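PppA (Pseudomonas aeruginosa, PDB 6JKV) is a manganese-binding PP2C-family protein, probably a serine/threonine phosphatase, that serves as a key regulatory component of the type VI secretion system. Local coordinates at residues L126-G130 against N131-C135; T185-V188 against G189-E192; Y235-V238 against R239-H243. All blocks are in the same frame, centred on the assembly; numbering follows the deposited sequence.

Interaction 1. Residues L126-G130 against N131-C135; sequences LAARG and NQASC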
loop_
_atom_site.group_PDB
_atom_site.type_symbol
_atom_site.label_atom_id
_atom_site.label_comp_id
_atom_site.label_asym_id
_atom_site.label_seq_id
_atom_site.Cartn_x
_atom_site.Cartn_y
_atom_site.Cartn_z
ATOM N N LEU A 126 3.668 4.698 -3.604
ATOM C CA LEU A 126 4.851 5.583 -3.612
ATOM C C LEU A 126 5.233 5.814 -5.072
ATOM O O LEU A 126 5.334 4.836 -5.823
ATOM C CB LEU A 126 5.980 4.932 -2.812
ATOM C CG LEU A 126 7.343 5.611 -2.917
ATOM C CD1 LEU A 126 7.383 6.849 -2.036
ATOM C CD2 LEU A 126 8.463 4.646 -2.555
ATOM N N ALA A 127 5.395 7.073 -5.461
ATOM C CA ALA A 127 5.889 7.467 -6.793
ATOM C C ALA A 127 7.170 8.268 -6.597
ATOM O O ALA A 127 7.181 9.155 -5.721
ATOM C CB ALA A 127 4.844 8.263 -7.524
ATOM N N ALA A 128 8.212 7.943 -7.354
ATOM C CA ALA A 128 9.551 8.536 -7.191
ATOM C C ALA A 128 10.036 9.071 -8.533
ATOM O O ALA A 128 9.785 8.430 -9.569
ATOM C CB ALA A 128 10.516 7.527 -6.614
ATOM N N ARG A 129 10.686 10.232 -8.484
ATOM C CA ARG A 129 11.443 10.834 -9.607
ATOM C C ARG A 129 12.738 11.423 -9.040
ATOM O O ARG A 129 12.671 12.425 -8.317
ATOM C CB ARG A 129 10.622 11.921 -10.304
ATOM C CG ARG A 129 9.370 11.411 -11.002
ATOM C CD ARG A 129 9.711 10.576 -12.216
ATOM N NE ARG A 129 8.521 10.290 -13.007
ATOM C CZ ARG A 129 7.694 9.266 -12.813
ATOM N NH1 ARG A 129 7.926 8.396 -11.840
ATOM N NH2 ARG A 129 6.632 9.120 -13.600
ATOM N N GLY A 130 13.872 10.795 -9.340
ATOM C CA GLY A 130 15.180 11.211 -8.810
ATOM C C GLY A 130 15.174 11.273 -7.289
ATOM O O GLY A 130 14.891 10.234 -6.637
ATOM N N ASN A 131 15.418 12.467 -6.743
ATOM C CA ASN A 131 15.589 12.709 -5.285
ATOM C C ASN A 131 14.261 13.025 -4.597
ATOM O O ASN A 131 14.293 13.296 -3.389
ATOM C CB ASN A 131 16.564 13.857 -5.015
ATOM C CG ASN A 131 17.933 13.570 -5.588
ATOM O OD1 ASN A 131 18.283 12.414 -5.782
ATOM N ND2 ASN A 131 18.705 14.600 -5.890
ATOM N N GLN A 132 13.143 13.030 -5.319
ATOM C CA GLN A 132 11.836 13.357 -4.706
ATOM C C GLN A 132 10.895 12.173 -4.880
ATOM O O GLN A 132 10.964 11.471 -5.915
ATOM C CB GLN A 132 11.230 14.640 -5.269
ATOM C CG GLN A 132 11.607 14.928 -6.711
ATOM C CD GLN A 132 11.315 16.363 -7.072
ATOM O OE1 GLN A 132 11.702 17.284 -6.347
ATOM N NE2 GLN A 132 10.610 16.557 -8.182
ATOM N N ALA A 133 10.054 11.962 -3.875
ATOM C CA ALA A 133 9.004 10.934 -3.913
ATOM C C ALA A 133 7.746 11.485 -3.259
ATOM O O ALA A 133 7.835 12.471 -2.515
ATOM C CB ALA A 133 9.480 9.664 -3.251
ATOM N N SER A 134 6.611 10.889 -3.600
ATOM C CA SER A 134 5.289 11.211 -3.025
ATOM C C SER A 134 4.615 9.910 -2.612
ATOM O O SER A 134 4.710 8.926 -3.361
ATOM C CB SER A 134 4.445 11.987 -3.997
ATOM O OG SER A 134 5.051 13.227 -4.320
ATOM N N CYS A 135 3.969 9.917 -1.452
ATOM C CA CYS A 135 3.102 8.819 -0.985
ATOM C C CYS A 135 1.658 9.313 -1.015
ATOM O O CYS A 135 1.375 10.387 -0.454
ATOM C CB CYS A 135 3.493 8.360 0.412
ATOM S SG CYS A 135 2.312 7.210 1.162
#
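Arg129 and Gln132 face each other at the closed end of a two-residue beta hairpin, and the guanidinium of Arg129 is held at its edge by Ala128 O, which lies 9° out of its plane and takes a hydrogen bond of 2.9 Å from Arg129 NH1. The same group makes a cation-pi contact with Tyr92 and donates to Ala54 O from NH1 and to Ala86 O from NH2. The carboxamide of Asn131 lies with OD1 3.6 Å from Gly130 C and accepts there from Val26 N. Gln132 meets Arg129 with its aliphatic part, CG lying 3.2 Å from Arg129 O.

The hairpin closes through a type II' beta turn from Arg129 to Gln132, with Gly130 supplying the positive phi that this turn requires at its second position. The pair is bonded both ways: Arg129 N to Gln132 O at 2.9 Å, and Gln132 N to Arg129 O at 3.1 Å, where the donor stands above the carbonyl plane by 41°. Ala127 and Ser134 form the next hydrogen-bonded pair, with Ala127 N to Ser134 O at 2.9 Å and Ser134 N to Ala127 O at 2.8 Å, both nearly straight.

Leu126 has CG anti to its backbone N (chi1 170°); this swings the branch across the strands, and chi2 then brings CD1 to 3.7 Å from Ala133 CB. Leu126 and Ala128 also pack on Trp57 of strand 56-63. The other face, with Ala127, Arg129, Gln132 and Ser134, is turned to helix 89-114, where Leu89 touches the last three.

Mostly apolar side chains (Leu126, Ala128, Ala133) thus line one face, while the other is mixed, and on it the arginine's bonds to main-chain oxygens fix its guanidinium beside the turn.

Interaction 2. Residues T185-V188 against G189-E192; sequences TRAV and GVHE
His191 reaches back over a type II beta turn, Ala187 to Val190, to meet the backbone of Thr185. The turn is identified by Val188 in an extended conformation, Gly189 at positive phi (94°), and a hydrogen bond of 3.3 Å from Val190 N to Ala187 O. It belongs to the long loop between helix 160-165 and strand 197-202 of the PP2C fold.

From CB, the histidine side chain leaves with CG beside its own backbone N (chi1 -62°), a torsion that carries the imidazole back over Val190 toward the first half of the loop. Val190 CG1 lies beneath one ring face, displaced toward the rim on the side of ND1 and CE1. His191 ND1 lies 3.0 Å from the oxygen of water 3. That water in turn accepts a hydrogen bond of 3.1 Å from Ala187 N. CE1, between the two nitrogens at the ring edge, faces Thr185 O; the 3.0 Å separation is a close approach of a ring carbon to a carbonyl oxygen. NE2 makes a weak hydrogen bond of 3.2 Å to water 1, which donates to Thr185 O at 3.1 Å. Thr185 O and waters 1 and 3 all lie in the ring plane, so this edge of the imidazole is engaged along both nitrogens and the carbon between them.

The backbone is tied across as well: His191 N donates to water 2, which can donate to Ala187 O, though it has more acceptors within reach than protons. Asn104 grips the turn and the residue after it from helix 89-114, accepting from Gly189 N through OD1 and donating to His191 O through ND2. The side chain of Ala187 is about 10 Å from a bound manganese ion, which places the turn near the metal centre without making it a ligand. Within the turn, Val190 CG2 packs against Ala187 CB at 3.5 Å.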
loop_
_atom_site.group_PDB
_atom_site.type_symbol
_atom_site.label_atom_id
_atom_site.label_comp_id
_atom_site.label_asym_id
_atom_site.label_seq_id
_atom_site.Cartn_x
_atom_site.Cartn_y
_atom_site.Cartn_z
ATOM N N THR A 185 -11.777 4.156 7.765
ATOM C CA THR A 185 -12.520 5.440 7.667
ATOM C C THR A 185 -12.382 6.030 6.266
ATOM O O THR A 185 -13.209 6.864 5.902
ATOM C CB THR A 185 -12.056 6.435 8.733
ATOM O OG1 THR A 185 -10.653 6.617 8.581
ATOM C CG2 THR A 185 -12.335 5.955 10.139
ATOM N N ARG A 186 -11.359 5.647 5.512
ATOM C CA ARG A 186 -11.264 6.042 4.088
ATOM C C ARG A 186 -10.668 4.881 3.303
ATOM O O ARG A 186 -9.761 4.190 3.823
ATOM C CB ARG A 186 -10.426 7.305 3.864
ATOM C CG ARG A 186 -10.464 8.334 4.980
ATOM C CD ARG A 186 -9.601 9.521 4.608
ATOM N NE ARG A 186 -9.593 10.530 5.656
ATOM C CZ ARG A 186 -8.942 11.683 5.586
ATOM N NH1 ARG A 186 -8.237 11.987 4.508
ATOM N NH2 ARG A 186 -9.002 12.530 6.598
ATOM N N ALA A 187 -11.215 4.660 2.112
ATOM C CA ALA A 187 -10.738 3.657 1.150
ATOM C C ALA A 187 -11.489 3.879 -0.156
ATOM O O ALA A 187 -12.521 4.592 -0.157
ATOM C CB ALA A 187 -10.935 2.248 1.668
ATOM N N VAL A 188 -10.977 3.277 -1.218
ATOM C CA VAL A 188 -11.598 3.356 -2.558
ATOM C C VAL A 188 -12.964 2.677 -2.474
ATOM O O VAL A 188 -13.027 1.520 -2.019
ATOM C CB VAL A 188 -10.693 2.733 -3.628
ATOM C CG1 VAL A 188 -11.332 2.821 -4.999
ATOM C CG2 VAL A 188 -9.323 3.391 -3.643
ATOM N N GLY A 189 -14.015 3.407 -2.846
ATOM C CA GLY A 189 -15.391 2.892 -2.944
ATOM C C GLY A 189 -16.211 3.107 -1.685
ATOM O O GLY A 189 -17.424 2.816 -1.733
ATOM N N VAL A 190 -15.604 3.595 -0.601
ATOM C CA VAL A 190 -16.308 3.798 0.698
ATOM C C VAL A 190 -17.242 5.001 0.577
ATOM O O VAL A 190 -18.432 4.866 0.943
ATOM C CB VAL A 190 -15.329 3.979 1.873
ATOM C CG1 VAL A 190 -16.075 4.185 3.183
ATOM C CG2 VAL A 190 -14.388 2.798 1.994
ATOM N N HIS A 191 -16.712 6.141 0.126
ATOM C CA HIS A 191 -17.442 7.432 0.081
ATOM C C HIS A 191 -17.654 7.868 -1.368
ATOM O O HIS A 191 -16.966 7.361 -2.268
ATOM C CB HIS A 191 -16.705 8.516 0.886
ATOM C CG HIS A 191 -16.589 8.199 2.337
ATOM N ND1 HIS A 191 -15.426 7.703 2.886
ATOM C CD2 HIS A 191 -17.497 8.237 3.339
ATOM C CE1 HIS A 191 -15.609 7.484 4.174
ATOM N NE2 HIS A 191 -16.877 7.786 4.475
ATOM N N GLU A 192 -18.544 8.838 -1.550
ATOM C CA GLU A 192 -18.748 9.522 -2.846
ATOM C C GLU A 192 -17.465 10.242 -3.261
ATOM O O GLU A 192 -16.997 9.990 -4.374
ATOM C CB GLU A 192 -19.902 10.521 -2.771
ATOM C CG GLU A 192 -20.761 10.493 -4.019
ATOM C CD GLU A 192 -21.384 9.126 -4.265
ATOM O OE1 GLU A 192 -21.101 8.509 -5.329
ATOM O OE2 GLU A 192 -22.120 8.651 -3.370
HETATM O O HOH W 1 -15.954 6.931 7.379
HETATM O O HOH W 2 -14.288 6.425 -1.225
HETATM O O HOH W 3 -12.917 7.191 1.332
#

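Interaction 3. Residues Y235-V238 against R239-H243; sequences YAVV and RSLVH
Tyr235 and Arg239 form a cation-pi stack between positions i and i+4 of helix 234-247. Guanidinium and ring are 1° from parallel, and Arg239 CZ stands 3.6 Å from the centroid of the Tyr235 ring, 29° off the ring normal. The closest carbons are modelled too near each other, so the exact spacing is doubtful. NH1 is the atom over the ring centre, while NE and NH2 lie toward the hydroxyl end of the ring. In Tyr235 the CA-CB bond turns CG to the side opposite the backbone N (chi1 -173°), which lays the ring alongside the next helical turn; the arginine chain bends at chi2 to place its group flat upon it. Val238 CG2 approaches the guanidinium obliquely, 3.9 Å from Arg239 NH1, and Arg239 has a second cation-pi partner in Tyr34 of strand 29-36.

In the PP2C fold, helices pack on the outer faces of two central antiparallel sheets, and this helix lies against the sheet containing strands 29-36 and 254-261. Its i to i+4 backbone bonds run regularly, for example Leu241 N to Val237 O at 2.9 Å and Val242 N to Val238 O at 3.0 Å. Ser240 adds a side-chain bond: OG donates to Ala236 O at 2.6 Å, and Ser240 N reaches the same oxygen at 2.9 Å. Approaching from opposite faces of the carbonyl plane, the two donors can share this one oxygen.

On the buried side Val237 and Leu241 lie side by side, CG1 to CD1 4.0 Å. Both also touch strand 254-261, Val237 at Val258 and Leu241 at Ala256, and helix 222-229, at Leu229 and Leu225 respectively.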
loop_
_atom_site.group_PDB
_atom_site.type_symbol
_atom_site.label_atom_id
_atom_site.label_comp_id
_atom_site.label_asym_id
_atom_site.label_seq_id
_atom_site.Cartn_x
_atom_site.Cartn_y
_atom_site.Cartn_z
ATOM N N TYR A 235 14.066 -8.557 -2.654
ATOM C CA TYR A 235 13.389 -9.840 -2.980
ATOM C C TYR A 235 13.401 -10.763 -1.756
ATOM O O TYR A 235 12.334 -11.323 -1.403
ATOM C CB TYR A 235 14.088 -10.513 -4.158
ATOM C CG TYR A 235 13.421 -11.749 -4.706
ATOM C CD1 TYR A 235 13.560 -12.988 -4.088
ATOM C CD2 TYR A 235 12.651 -11.682 -5.852
ATOM C CE1 TYR A 235 12.954 -14.122 -4.600
ATOM C CE2 TYR A 235 12.051 -12.809 -6.386
ATOM C CZ TYR A 235 12.191 -14.031 -5.753
ATOM O OH TYR A 235 11.593 -15.146 -6.261
ATOM N N ALA A 236 14.579 -10.964 -1.157
ATOM C CA ALA A 236 14.731 -11.782 0.068
ATOM C C ALA A 236 13.973 -11.112 1.216
ATOM O O ALA A 236 13.390 -11.839 2.026
ATOM C CB ALA A 236 16.188 -11.974 0.413
ATOM N N VAL A 237 13.964 -9.778 1.265
ATOM C CA VAL A 237 13.351 -9.016 2.390
ATOM C C VAL A 237 11.837 -9.236 2.374
ATOM O O VAL A 237 11.291 -9.628 3.409
ATOM C CB VAL A 237 13.729 -7.524 2.344
ATOM C CG1 VAL A 237 12.791 -6.692 3.186
ATOM C CG2 VAL A 237 15.160 -7.291 2.783
ATOM N N VAL A 238 11.179 -9.032 1.232
ATOM C CA VAL A 238 9.703 -9.196 1.142
ATOM C C VAL A 238 9.359 -10.650 1.468
ATOM O O VAL A 238 8.398 -10.861 2.203
ATOM C CB VAL A 238 9.133 -8.750 -0.219
ATOM C CG1 VAL A 238 9.325 -7.250 -0.418
ATOM C CG2 VAL A 238 9.723 -9.526 -1.386
ATOM N N ARG A 239 10.130 -11.615 0.967
ATOM C CA ARG A 239 9.853 -13.054 1.219
ATOM C C ARG A 239 10.058 -13.373 2.701
ATOM O O ARG A 239 9.313 -14.217 3.233
ATOM C CB ARG A 239 10.719 -13.955 0.334
ATOM C CG ARG A 239 9.944 -14.550 -0.829
ATOM C CD ARG A 239 10.733 -14.500 -2.105
ATOM N NE ARG A 239 9.880 -14.704 -3.267
ATOM C CZ ARG A 239 9.498 -13.755 -4.117
ATOM N NH1 ARG A 239 9.864 -12.494 -3.948
ATOM N NH2 ARG A 239 8.723 -14.064 -5.140
ATOM N N SER A 240 11.035 -12.742 3.358
ATOM C CA SER A 240 11.300 -12.956 4.806
ATOM C C SER A 240 10.176 -12.318 5.630
ATOM O O SER A 240 9.767 -12.908 6.652
ATOM C CB SER A 240 12.639 -12.434 5.202
ATOM O OG SER A 240 13.652 -12.999 4.386
ATOM N N LEU A 241 9.673 -11.160 5.202
ATOM C CA LEU A 241 8.545 -10.498 5.904
ATOM C C LEU A 241 7.317 -11.405 5.864
ATOM O O LEU A 241 6.723 -11.655 6.934
ATOM C CB LEU A 241 8.245 -9.151 5.248
ATOM C CG LEU A 241 9.233 -8.031 5.552
ATOM C CD1 LEU A 241 9.005 -6.866 4.598
ATOM C CD2 LEU A 241 9.103 -7.583 6.999
ATOM N N VAL A 242 6.963 -11.887 4.671
ATOM C CA VAL A 242 5.770 -12.752 4.476
ATOM C C VAL A 242 5.980 -14.044 5.279
ATOM O O VAL A 242 5.027 -14.468 5.963
ATOM C CB VAL A 242 5.498 -13.004 2.981
ATOM C CG1 VAL A 242 4.460 -14.092 2.759
ATOM C CG2 VAL A 242 5.087 -11.713 2.284
ATOM N N HIS A 243 7.189 -14.617 5.242
ATOM C CA HIS A 243 7.516 -15.870 5.971
ATOM C C HIS A 243 7.282 -15.665 7.473
ATOM O O HIS A 243 6.670 -16.549 8.096
ATOM C CB HIS A 243 8.945 -16.347 5.679
ATOM C CG HIS A 243 9.417 -17.406 6.621
ATOM N ND1 HIS A 243 10.580 -17.277 7.371
ATOM C CD2 HIS A 243 8.871 -18.591 6.963
ATOM C CE1 HIS A 243 10.742 -18.353 8.113
ATOM N NE2 HIS A 243 9.703 -19.175 7.883
#

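How the interactions relate
Along the chain the three contacts come in series, each closing before the next opens, with no nesting or crossing. Interaction 1 closes the hairpin between strands 120-129 and 132-138, in the sheet beside helix 89-114. Interaction 2 turns the chain within the loop leading to strand 197-202, which pairs with strand 132-138. Asn104 of helix 89-114 bonds to the 189-192 segment, so the same helix borders interactions 1 and 2. Interaction 3 lies within a single helix, packed on the other sheet, and closes no loop. Interactions 2 and 3 sit on opposite sides of the chain's centre, their centres about 30 Å apart; none of the three touches another.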